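Local coordinates for N-acetylcysteine deacetylase (Bacillus subtilis, PDB 1YSJ), which probably hydrolyses N-acetylcysteine to cysteine and acetate with two divalent metal ions, in the pathway that recovers sulfur from S-(2-succino)cysteine, at residues Leu47-Val52 / Gln74-Val79; Asp97-Pro102 / Ala156-Ala161; His120-Asp125 / Glu372-Ala377. The protein carries 1 engineered substitution. All blocks are in the same frame, centred on the assembly; numbering follows the deposited sequence.

Contact 1: residues Leu47-Val52 / Gln74-Val79. Engineered in segment 74-79: Gly78 (natural residue Ala).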
loop_
_atom_site.group_PDB
_atom_site.type_symbol
_atom_site.label_atom_id
_atom_site.label_comp_id
_atom_site.label_asym_id
_atom_site.label_seq_id
_atom_site.Cartn_x
_atom_site.Cartn_y
_atom_site.Cartn_z
ATOM N N LEU A 47 -9.559 17.056 -24.270
ATOM C CA LEU A 47 -9.266 16.954 -22.835
ATOM C C LEU A 47 -8.910 18.310 -22.213
ATOM O O LEU A 47 -8.626 19.260 -22.933
ATOM C CB LEU A 47 -8.157 15.919 -22.589
ATOM C CG LEU A 47 -8.472 14.490 -23.063
ATOM C CD1 LEU A 47 -7.261 13.576 -23.008
ATOM C CD2 LEU A 47 -9.609 13.896 -22.253
ATOM N N SER A 48 -8.958 18.385 -20.882
ATOM C CA SER A 48 -8.592 19.586 -20.107
ATOM C C SER A 48 -7.303 20.246 -20.589
ATOM O O SER A 48 -6.274 19.579 -20.711
ATOM C CB SER A 48 -8.446 19.238 -18.616
ATOM O OG SER A 48 -9.682 18.848 -18.036
ATOM N N PHE A 49 -7.379 21.556 -20.850
ATOM C CA PHE A 49 -6.266 22.374 -21.371
ATOM C C PHE A 49 -5.790 22.019 -22.793
ATOM O O PHE A 49 -4.780 22.553 -23.265
ATOM C CB PHE A 49 -5.079 22.418 -20.390
ATOM C CG PHE A 49 -5.337 23.236 -19.153
ATOM C CD1 PHE A 49 -4.986 22.745 -17.900
ATOM C CD2 PHE A 49 -5.939 24.497 -19.238
ATOM C CE1 PHE A 49 -5.218 23.492 -16.747
ATOM C CE2 PHE A 49 -6.182 25.249 -18.091
ATOM C CZ PHE A 49 -5.819 24.746 -16.839
ATOM N N GLN A 50 -6.526 21.138 -23.467
ATOM C CA GLN A 50 -6.185 20.688 -24.822
ATOM C C GLN A 50 -7.311 21.013 -25.796
ATOM O O GLN A 50 -7.378 20.451 -26.898
ATOM C CB GLN A 50 -5.893 19.182 -24.834
ATOM C CG GLN A 50 -4.690 18.768 -23.988
ATOM C CD GLN A 50 -4.278 17.327 -24.229
ATOM O OE1 GLN A 50 -3.819 16.968 -25.327
ATOM N NE2 GLN A 50 -4.417 16.492 -23.197
ATOM N N GLU A 51 -8.186 21.933 -25.383
ATOM C CA GLU A 51 -9.373 22.304 -26.151
ATOM C C GLU A 51 -9.051 23.352 -27.216
ATOM O O GLU A 51 -9.634 24.435 -27.240
ATOM C CB GLU A 51 -10.499 22.795 -25.227
ATOM C CG GLU A 51 -10.666 22.020 -23.919
ATOM C CD GLU A 51 -9.823 22.580 -22.765
ATOM O OE1 GLU A 51 -8.879 23.359 -23.012
ATOM O OE2 GLU A 51 -10.104 22.234 -21.598
ATOM N N VAL A 52 -8.122 23.010 -28.099
ATOM C CA VAL A 52 -7.664 23.905 -29.160
ATOM C C VAL A 52 -8.746 24.113 -30.221
ATOM O O VAL A 52 -9.085 25.249 -30.565
ATOM C CB VAL A 52 -6.341 23.381 -29.798
ATOM C CG1 VAL A 52 -5.872 24.283 -30.943
ATOM C CG2 VAL A 52 -5.248 23.265 -28.729
ATOM N N GLN A 74 -3.421 35.127 -22.136
ATOM C CA GLN A 74 -3.032 34.157 -21.102
ATOM C C GLN A 74 -3.886 32.877 -21.125
ATOM O O GLN A 74 -3.427 31.822 -20.699
ATOM C CB GLN A 74 -3.028 34.801 -19.704
ATOM C CG GLN A 74 -2.604 33.865 -18.570
ATOM C CD GLN A 74 -2.171 34.593 -17.304
ATOM O OE1 GLN A 74 -2.992 35.166 -16.586
ATOM N NE2 GLN A 74 -0.873 34.548 -17.015
ATOM N N LEU A 75 -5.115 32.972 -21.629
ATOM C CA LEU A 75 -5.954 31.788 -21.826
ATOM C C LEU A 75 -5.745 31.197 -23.212
ATOM O O LEU A 75 -6.369 31.642 -24.179
ATOM C CB LEU A 75 -7.439 32.112 -21.616
ATOM C CG LEU A 75 -7.967 32.269 -20.190
ATOM C CD1 LEU A 75 -9.432 32.688 -20.229
ATOM C CD2 LEU A 75 -7.801 30.983 -19.379
ATOM N N LYS A 76 -4.870 30.196 -23.298
ATOM C CA LYS A 76 -4.571 29.509 -24.559
ATOM C C LYS A 76 -5.834 28.852 -25.102
ATOM O O LYS A 76 -6.166 29.001 -26.280
ATOM C CB LYS A 76 -3.474 28.451 -24.380
ATOM C CG LYS A 76 -2.314 28.834 -23.443
ATOM C CD LYS A 76 -2.439 28.173 -22.057
ATOM C CE LYS A 76 -3.285 28.999 -21.099
ATOM N NZ LYS A 76 -3.958 28.208 -20.027
ATOM N N THR A 77 -6.533 28.128 -24.232
ATOM C CA THR A 77 -7.838 27.568 -24.570
ATOM C C THR A 77 -8.907 28.225 -23.706
ATOM O O THR A 77 -8.641 28.660 -22.583
ATOM C CB THR A 77 -7.882 26.031 -24.401
ATOM O OG1 THR A 77 -7.616 25.692 -23.037
ATOM C CG2 THR A 77 -6.851 25.344 -25.296
ATOM N N GLY A 78 -10.120 28.292 -24.230
ATOM C CA GLY A 78 -11.198 28.988 -23.544
ATOM C C GLY A 78 -11.480 30.293 -24.251
ATOM O O GLY A 78 -10.591 30.875 -24.879
ATOM N N VAL A 79 -12.725 30.748 -24.160
ATOM C CA VAL A 79 -13.174 31.925 -24.892
ATOM C C VAL A 79 -13.923 32.841 -23.944
ATOM O O VAL A 79 -14.778 32.391 -23.176
ATOM C CB VAL A 79 -14.087 31.540 -26.100
ATOM C CG1 VAL A 79 -14.507 32.769 -26.893
ATOM C CG2 VAL A 79 -13.390 30.548 -27.017
HETATM O O HOH W 1 -4.258 25.321 -22.291
#
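The phenyl ring of Phe49 is met at one edge, near its plane, by the hydroxyl of Thr77, with Phe49 CD2 4.3 Å from Thr77 OG1, while Lys76 NZ approaches obliquely to 4.2 Å from Phe49 CE2. The second flat group, the buried carboxylate of Glu51, is held at both oxygens. Thr77 OG1 donates to Glu51 OE1 almost in line with the C-O bond, the two oxygens 2.7 Å apart. Glu51 OE2 takes the amide of Phe49 from above the carboxylate plane, Phe49 N to Glu51 OE2 2.9 Å, and also the backbone N of Ala156. Glu51, centre of an inverse gamma turn in the N-cap position of helix 52-64, turns its carboxylate to neighbouring loops instead; it follows the type II turn Leu47-Gln50 and reaches the loop that leads into strand 79-84. A bend at chi2 (90°) brings its carboxylate round to Thr77. Were Glu51 cut back to alanine, the Thr77 hydroxyl would probably lose its acceptor, as would the amides of Phe49 and Ala156. The methyl of Thr77 packs over the helix start, Thr77 CG2 lying 3.5 Å from Glu51 O and 4.3 Å from Val52 CG2. Water 1 donates to Phe49 O and, weakly, to Thr77 OG1.

Contact 2: residues Asp97-Pro102 / Ala156-Ala161. With NI (nickel (II) ion), chain D.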
loop_
_atom_site.group_PDB
_atom_site.type_symbol
_atom_site.label_atom_id
_atom_site.label_comp_id
_atom_site.label_asym_id
_atom_site.label_seq_id
_atom_site.Cartn_x
_atom_site.Cartn_y
_atom_site.Cartn_z
ATOM N N ASP A 97 -18.496 25.228 -19.199
ATOM C CA ASP A 97 -17.245 24.457 -19.251
ATOM C C ASP A 97 -17.110 23.720 -20.581
ATOM O O ASP A 97 -18.101 23.241 -21.125
ATOM C CB ASP A 97 -17.136 23.485 -18.067
ATOM C CG ASP A 97 -18.481 22.900 -17.646
ATOM O OD1 ASP A 97 -19.453 22.938 -18.435
ATOM O OD2 ASP A 97 -18.562 22.400 -16.506
ATOM N N ILE A 98 -15.890 23.637 -21.109
ATOM C CA ILE A 98 -15.696 23.156 -22.489
ATOM C C ILE A 98 -14.899 21.845 -22.665
ATOM O O ILE A 98 -14.748 21.366 -23.789
ATOM C CB ILE A 98 -15.095 24.271 -23.410
ATOM C CG1 ILE A 98 -13.638 24.596 -23.030
ATOM C CG2 ILE A 98 -15.968 25.521 -23.375
ATOM C CD1 ILE A 98 -12.906 25.480 -24.044
ATOM N N ASP A 99 -14.393 21.277 -21.568
ATOM C CA ASP A 99 -13.517 20.094 -21.634
ATOM C C ASP A 99 -14.246 18.743 -21.522
ATOM O O ASP A 99 -15.280 18.636 -20.871
ATOM C CB ASP A 99 -12.393 20.186 -20.589
ATOM C CG ASP A 99 -12.910 20.222 -19.150
ATOM O OD1 ASP A 99 -14.039 20.709 -18.898
ATOM O OD2 ASP A 99 -12.160 19.775 -18.257
ATOM N N ALA A 100 -13.682 17.722 -22.167
ATOM C CA ALA A 100 -14.216 16.360 -22.136
ATOM C C ALA A 100 -13.391 15.441 -21.219
ATOM O O ALA A 100 -12.580 15.918 -20.417
ATOM C CB ALA A 100 -14.284 15.799 -23.537
ATOM N N LEU A 101 -13.587 14.129 -21.354
ATOM C CA LEU A 101 -12.996 13.150 -20.433
ATOM C C LEU A 101 -12.269 11.993 -21.118
ATOM O O LEU A 101 -12.646 11.598 -22.221
ATOM C CB LEU A 101 -14.070 12.598 -19.494
ATOM C CG LEU A 101 -14.502 13.528 -18.358
ATOM C CD1 LEU A 101 -15.900 13.159 -17.891
ATOM C CD2 LEU A 101 -13.499 13.517 -17.196
ATOM N N PRO A 102 -11.225 11.442 -20.458
ATOM C CA PRO A 102 -10.482 10.294 -20.995
ATOM C C PRO A 102 -11.254 8.979 -20.842
ATOM O O PRO A 102 -10.784 8.044 -20.185
ATOM C CB PRO A 102 -9.210 10.277 -20.143
ATOM C CG PRO A 102 -9.649 10.833 -18.823
ATOM C CD PRO A 102 -10.672 11.892 -19.163
ATOM N N ALA A 156 -10.794 23.053 -18.678
ATOM C CA ALA A 156 -10.247 22.320 -17.529
ATOM C C ALA A 156 -11.101 22.308 -16.245
ATOM O O ALA A 156 -10.567 22.447 -15.135
ATOM C CB ALA A 156 -8.821 22.816 -17.224
ATOM N N GLU A 157 -12.415 22.144 -16.392
ATOM C CA GLU A 157 -13.283 21.963 -15.226
ATOM C C GLU A 157 -13.012 20.605 -14.579
ATOM O O GLU A 157 -12.978 20.482 -13.352
ATOM C CB GLU A 157 -14.758 22.082 -15.613
ATOM C CG GLU A 157 -15.744 22.094 -14.434
ATOM C CD GLU A 157 -16.038 20.706 -13.858
ATOM O OE1 GLU A 157 -16.081 19.717 -14.625
ATOM O OE2 GLU A 157 -16.235 20.608 -12.627
ATOM N N GLU A 158 -12.802 19.592 -15.416
ATOM C CA GLU A 158 -12.666 18.219 -14.939
ATOM C C GLU A 158 -11.448 17.996 -14.045
ATOM O O GLU A 158 -11.428 17.059 -13.251
ATOM C CB GLU A 158 -12.684 17.227 -16.108
ATOM C CG GLU A 158 -13.983 17.244 -16.926
ATOM C CD GLU A 158 -15.191 16.695 -16.168
ATOM O OE1 GLU A 158 -15.056 16.208 -15.022
ATOM O OE2 GLU A 158 -16.302 16.745 -16.728
ATOM N N ILE A 159 -10.442 18.857 -14.166
ATOM C CA ILE A 159 -9.260 18.758 -13.303
ATOM C C ILE A 159 -9.194 19.912 -12.306
ATOM O O ILE A 159 -8.181 20.104 -11.629
ATOM C CB ILE A 159 -7.948 18.628 -14.116
ATOM C CG1 ILE A 159 -7.788 19.805 -15.090
ATOM C CG2 ILE A 159 -7.911 17.276 -14.835
ATOM C CD1 ILE A 159 -6.377 20.001 -15.607
ATOM N N ALA A 160 -10.293 20.663 -12.226
ATOM C CA ALA A 160 -10.469 21.769 -11.274
ATOM C C ALA A 160 -9.381 22.836 -11.380
ATOM O O ALA A 160 -8.945 23.399 -10.367
ATOM C CB ALA A 160 -10.578 21.233 -9.833
ATOM N N ALA A 161 -8.963 23.131 -12.612
ATOM C CA ALA A 161 -7.843 24.038 -12.834
ATOM C C ALA A 161 -8.206 25.272 -13.669
ATOM O O ALA A 161 -7.527 26.297 -13.601
ATOM C CB ALA A 161 -6.685 23.283 -13.456
HETATM NI NI NI D . -17.431 15.838 -14.822
HETATM O O HOH W 2 -16.320 16.620 -19.446
HETATM O O HOH W 3 -18.220 18.084 -14.144
HETATM O O HOH W 4 -18.093 15.886 -12.578
#
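Asp99 OD2 accepts the backbone N-H of Glu158 through its syn lone pair, Glu158 N to Asp99 OD2 2.9 Å, in a fairly straight bond (163°), and is gripped as well by the hydroxyl of Ser48. The other oxygen, Asp99 OD1, takes a weak bond from Glu157 N at 3.3 Å and is also bonded to His124 ND1. One carboxylate therefore collects two successive amides of the type I turn Glu157-Ala160, part of the dinuclear metal site of this M20 peptidase. The two segments leave the C-terminal ends of strands 91-97 and 148-154, parallel neighbours in the mixed sheet, and such strand ends commonly carry an active site. Asp99 is thus a second-shell residue: it fixes the backbone of a metal-binding glutamate and the ring of a metal-binding histidine.

Glu158 itself chelates the chain D nickel with both oxygens, Glu158 OE1 and OE2 each 2.4 Å from the metal. Its chain folds back at chi2 (-69°), which brings the carboxylate beside Leu101, whose CD2 lies 3.7 Å from Glu158 CD. The two side chains cross at about a right angle, and Leu101 goes on to touch His374, so the leucine packs against two ligands of the same ion. Asp97 and Glu157 run side by side in the same direction, Asp97 OD2 3.5 Å from Glu157 CG, their carboxylate planes 70° apart; Asp97 OD1 bonds to His127 ND1. Water 3, a ligand of this nickel, donates to Glu157 OE1 at 2.7 Å. Across the segments, water 2 donates to both Asp99 O and Glu158 OE2, the latter at 2.7 Å.

Contact 3: residues His120-Asp125 / Glu372-Ala377. With NI (nickel (II) ion), chain C; NI (nickel (II) ion), chain D.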
loop_
_atom_site.group_PDB
_atom_site.type_symbol
_atom_site.label_atom_id
_atom_site.label_comp_id
_atom_site.label_asym_id
_atom_site.label_seq_id
_atom_site.Cartn_x
_atom_site.Cartn_y
_atom_site.Cartn_z
ATOM N N HIS A 120 -17.266 13.434 -24.307
ATOM C CA HIS A 120 -18.028 14.390 -23.520
ATOM C C HIS A 120 -19.066 13.660 -22.664
ATOM O O HIS A 120 -20.268 13.728 -22.930
ATOM C CB HIS A 120 -18.696 15.426 -24.438
ATOM C CG HIS A 120 -17.854 16.637 -24.692
ATOM N ND1 HIS A 120 -17.511 17.526 -23.695
ATOM C CD2 HIS A 120 -17.290 17.111 -25.828
ATOM C CE1 HIS A 120 -16.765 18.491 -24.204
ATOM N NE2 HIS A 120 -16.615 18.261 -25.497
ATOM N N ALA A 121 -18.586 12.966 -21.633
ATOM C CA ALA A 121 -19.430 12.132 -20.775
ATOM C C ALA A 121 -20.037 12.901 -19.598
ATOM O O ALA A 121 -20.642 12.310 -18.704
ATOM C CB ALA A 121 -18.638 10.921 -20.274
ATOM N N CYS A 122 -19.875 14.216 -19.605
ATOM C CA CYS A 122 -20.415 15.061 -18.544
ATOM C C CYS A 122 -21.317 16.175 -19.097
ATOM O O CYS A 122 -21.771 17.036 -18.350
ATOM C CB CYS A 122 -19.274 15.635 -17.700
ATOM S SG CYS A 122 -19.726 16.007 -15.983
ATOM N N GLY A 123 -21.568 16.146 -20.407
ATOM C CA GLY A 123 -22.485 17.094 -21.056
ATOM C C GLY A 123 -21.971 18.518 -21.246
ATOM O O GLY A 123 -22.761 19.437 -21.441
ATOM N N HIS A 124 -20.653 18.702 -21.215
ATOM C CA HIS A 124 -20.049 20.030 -21.361
ATOM C C HIS A 124 -20.212 20.586 -22.773
ATOM O O HIS A 124 -20.203 21.809 -22.978
ATOM C CB HIS A 124 -18.576 19.991 -20.959
ATOM C CG HIS A 124 -18.354 19.703 -19.505
ATOM N ND1 HIS A 124 -17.128 19.863 -18.894
ATOM C CD2 HIS A 124 -19.202 19.276 -18.538
ATOM C CE1 HIS A 124 -17.227 19.532 -17.618
ATOM N NE2 HIS A 124 -18.476 19.174 -17.376
ATOM N N ASP A 125 -20.349 19.682 -23.742
ATOM C CA ASP A 125 -20.733 20.051 -25.094
ATOM C C ASP A 125 -22.109 20.737 -25.071
ATOM O O ASP A 125 -22.282 21.806 -25.664
ATOM C CB ASP A 125 -20.719 18.825 -26.029
ATOM C CG ASP A 125 -21.546 17.653 -25.500
ATOM O OD1 ASP A 125 -21.701 17.510 -24.269
ATOM O OD2 ASP A 125 -22.034 16.854 -26.328
ATOM N N GLU A 372 -25.627 8.375 -15.208
ATOM C CA GLU A 372 -25.059 9.472 -14.436
ATOM C C GLU A 372 -23.790 10.022 -15.100
ATOM O O GLU A 372 -23.239 9.406 -16.025
ATOM C CB GLU A 372 -24.805 9.045 -12.986
ATOM C CG GLU A 372 -23.905 7.833 -12.804
ATOM C CD GLU A 372 -23.865 7.342 -11.362
ATOM O OE1 GLU A 372 -24.936 7.285 -10.714
ATOM O OE2 GLU A 372 -22.761 7.006 -10.878
ATOM N N TRP A 373 -23.339 11.186 -14.634
ATOM C CA TRP A 373 -22.132 11.809 -15.171
ATOM C C TRP A 373 -20.964 10.818 -15.220
ATOM O O TRP A 373 -20.797 9.997 -14.308
ATOM C CB TRP A 373 -21.737 13.039 -14.347
ATOM C CG TRP A 373 -22.820 14.081 -14.187
ATOM C CD1 TRP A 373 -23.740 14.472 -15.123
ATOM C CD2 TRP A 373 -23.071 14.882 -13.024
ATOM N NE1 TRP A 373 -24.555 15.456 -14.609
ATOM C CE2 TRP A 373 -24.165 15.728 -13.325
ATOM C CE3 TRP A 373 -22.476 14.968 -11.759
ATOM C CZ2 TRP A 373 -24.677 16.649 -12.404
ATOM C CZ3 TRP A 373 -22.988 15.884 -10.843
ATOM C CH2 TRP A 373 -24.079 16.711 -11.172
ATOM N N HIS A 374 -20.192 10.889 -16.307
ATOM C CA HIS A 374 -18.953 10.114 -16.499
ATOM C C HIS A 374 -19.143 8.677 -16.995
ATOM O O HIS A 374 -18.168 7.979 -17.271
ATOM C CB HIS A 374 -18.069 10.147 -15.242
ATOM C CG HIS A 374 -17.462 11.488 -14.965
ATOM N ND1 HIS A 374 -16.165 11.641 -14.526
ATOM C CD2 HIS A 374 -17.970 12.738 -15.080
ATOM C CE1 HIS A 374 -15.903 12.927 -14.370
ATOM N NE2 HIS A 374 -16.982 13.614 -14.699
ATOM N N HIS A 375 -20.392 8.241 -17.118
ATOM C CA HIS A 375 -20.678 6.920 -17.650
ATOM C C HIS A 375 -20.396 6.906 -19.157
ATOM O O HIS A 375 -20.699 7.875 -19.843
ATOM C CB HIS A 375 -22.134 6.541 -17.370
ATOM C CG HIS A 375 -22.419 5.082 -17.529
ATOM N ND1 HIS A 375 -22.462 4.211 -16.460
ATOM C CD2 HIS A 375 -22.672 4.338 -18.631
ATOM C CE1 HIS A 375 -22.727 2.993 -16.898
ATOM N NE2 HIS A 375 -22.861 3.044 -18.212
ATOM N N PRO A 376 -19.787 5.817 -19.670
ATOM C CA PRO A 376 -19.576 5.637 -21.118
ATOM C C PRO A 376 -20.840 5.779 -21.984
ATOM O O PRO A 376 -20.743 6.173 -23.148
ATOM C CB PRO A 376 -19.030 4.210 -21.219
ATOM C CG PRO A 376 -18.390 3.956 -19.902
ATOM C CD PRO A 376 -19.222 4.698 -18.892
ATOM N N ALA A 377 -22.003 5.456 -21.419
ATOM C CA ALA A 377 -23.275 5.515 -22.148
ATOM C C ALA A 377 -24.093 6.765 -21.810
ATOM O O ALA A 377 -25.273 6.855 -22.162
ATOM C CB ALA A 377 -24.095 4.249 -21.900
HETATM NI NI NI C . -19.303 18.486 -15.632
HETATM NI NI NI D . -17.431 15.838 -14.822
HETATM O O HOH W 3 -18.220 18.084 -14.144
HETATM O O HOH W 5 -18.827 20.599 -14.938
HETATM O O HOH W 4 -18.093 15.886 -12.578
#
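This is a metal-centred contact, in which the turn and first residues of helix 124-139 meet the loop between strand 360-366 and helix 384-402 around a pair of nickel ions. Cys122 is the shared ligand: its SG lies 2.5 Å from the chain C nickel and 2.6 Å from the chain D nickel, so one sulfur bridges both. His124 NE2 binds the first at 2.0 Å and His374 NE2 the second at 2.3 Å. Water 3 bridges the two ions, water 5 completes the waters on the chain C nickel and water 4 those on the chain D nickel, and His182 and Glu158 add a protein ligand to one each. The arrangement illustrates how residues far apart in sequence assemble a dinuclear centre.

The sulfur also packs against the loop across from it. It sits in plane at the edge of the His374 imidazole, Cys122 SG to His374 CD2 3.8 Å, and oblique to the five-membered ring of Trp373, 4.5 Å from its centroid, a sulfur-aromatic contact. The first side-chain bond of His374 points away from segment 120-125, but with CG anti to the carbonyl carbon (chi1 -69°) the ring's end returns to the metal. A backbone bond from His374 N to Ala121 O (2.8 Å) pins the type II turn Glu372-His375 beside segment 120-125, and Ala121 CB lies 3.7 Å from His375 O.

Trp373 donates NE1 to Asn183 O and meets the ring of His182, both on strand 175-184, which runs parallel beside strand 360-366, while Asp125 forms a salt bridge with Arg38 and a hydrogen bond with His42 of helix 28-43.

How the contacts relate
Contact 2 is the most buried of the three; contacts 1 and 3 are only partly buried, and contact 1 has the more exposed residues. Contacts 2 and 3 share the chain D nickel and waters 3 and 4, and their segments alternate along the chain, whereas contact 1 closes before either opens and lies farther from the metals, the side chain of Glu51 about 12 Å from a nickel ion. Its chemistry is accordingly plain hydrogen bonding and packing at a helix start; contact 2 combines carboxylate-amide bonds with a chelating glutamate, and contact 3 relies on sulfur and imidazole. Contact 2 touches both others, while contacts 1 and 3 do not touch.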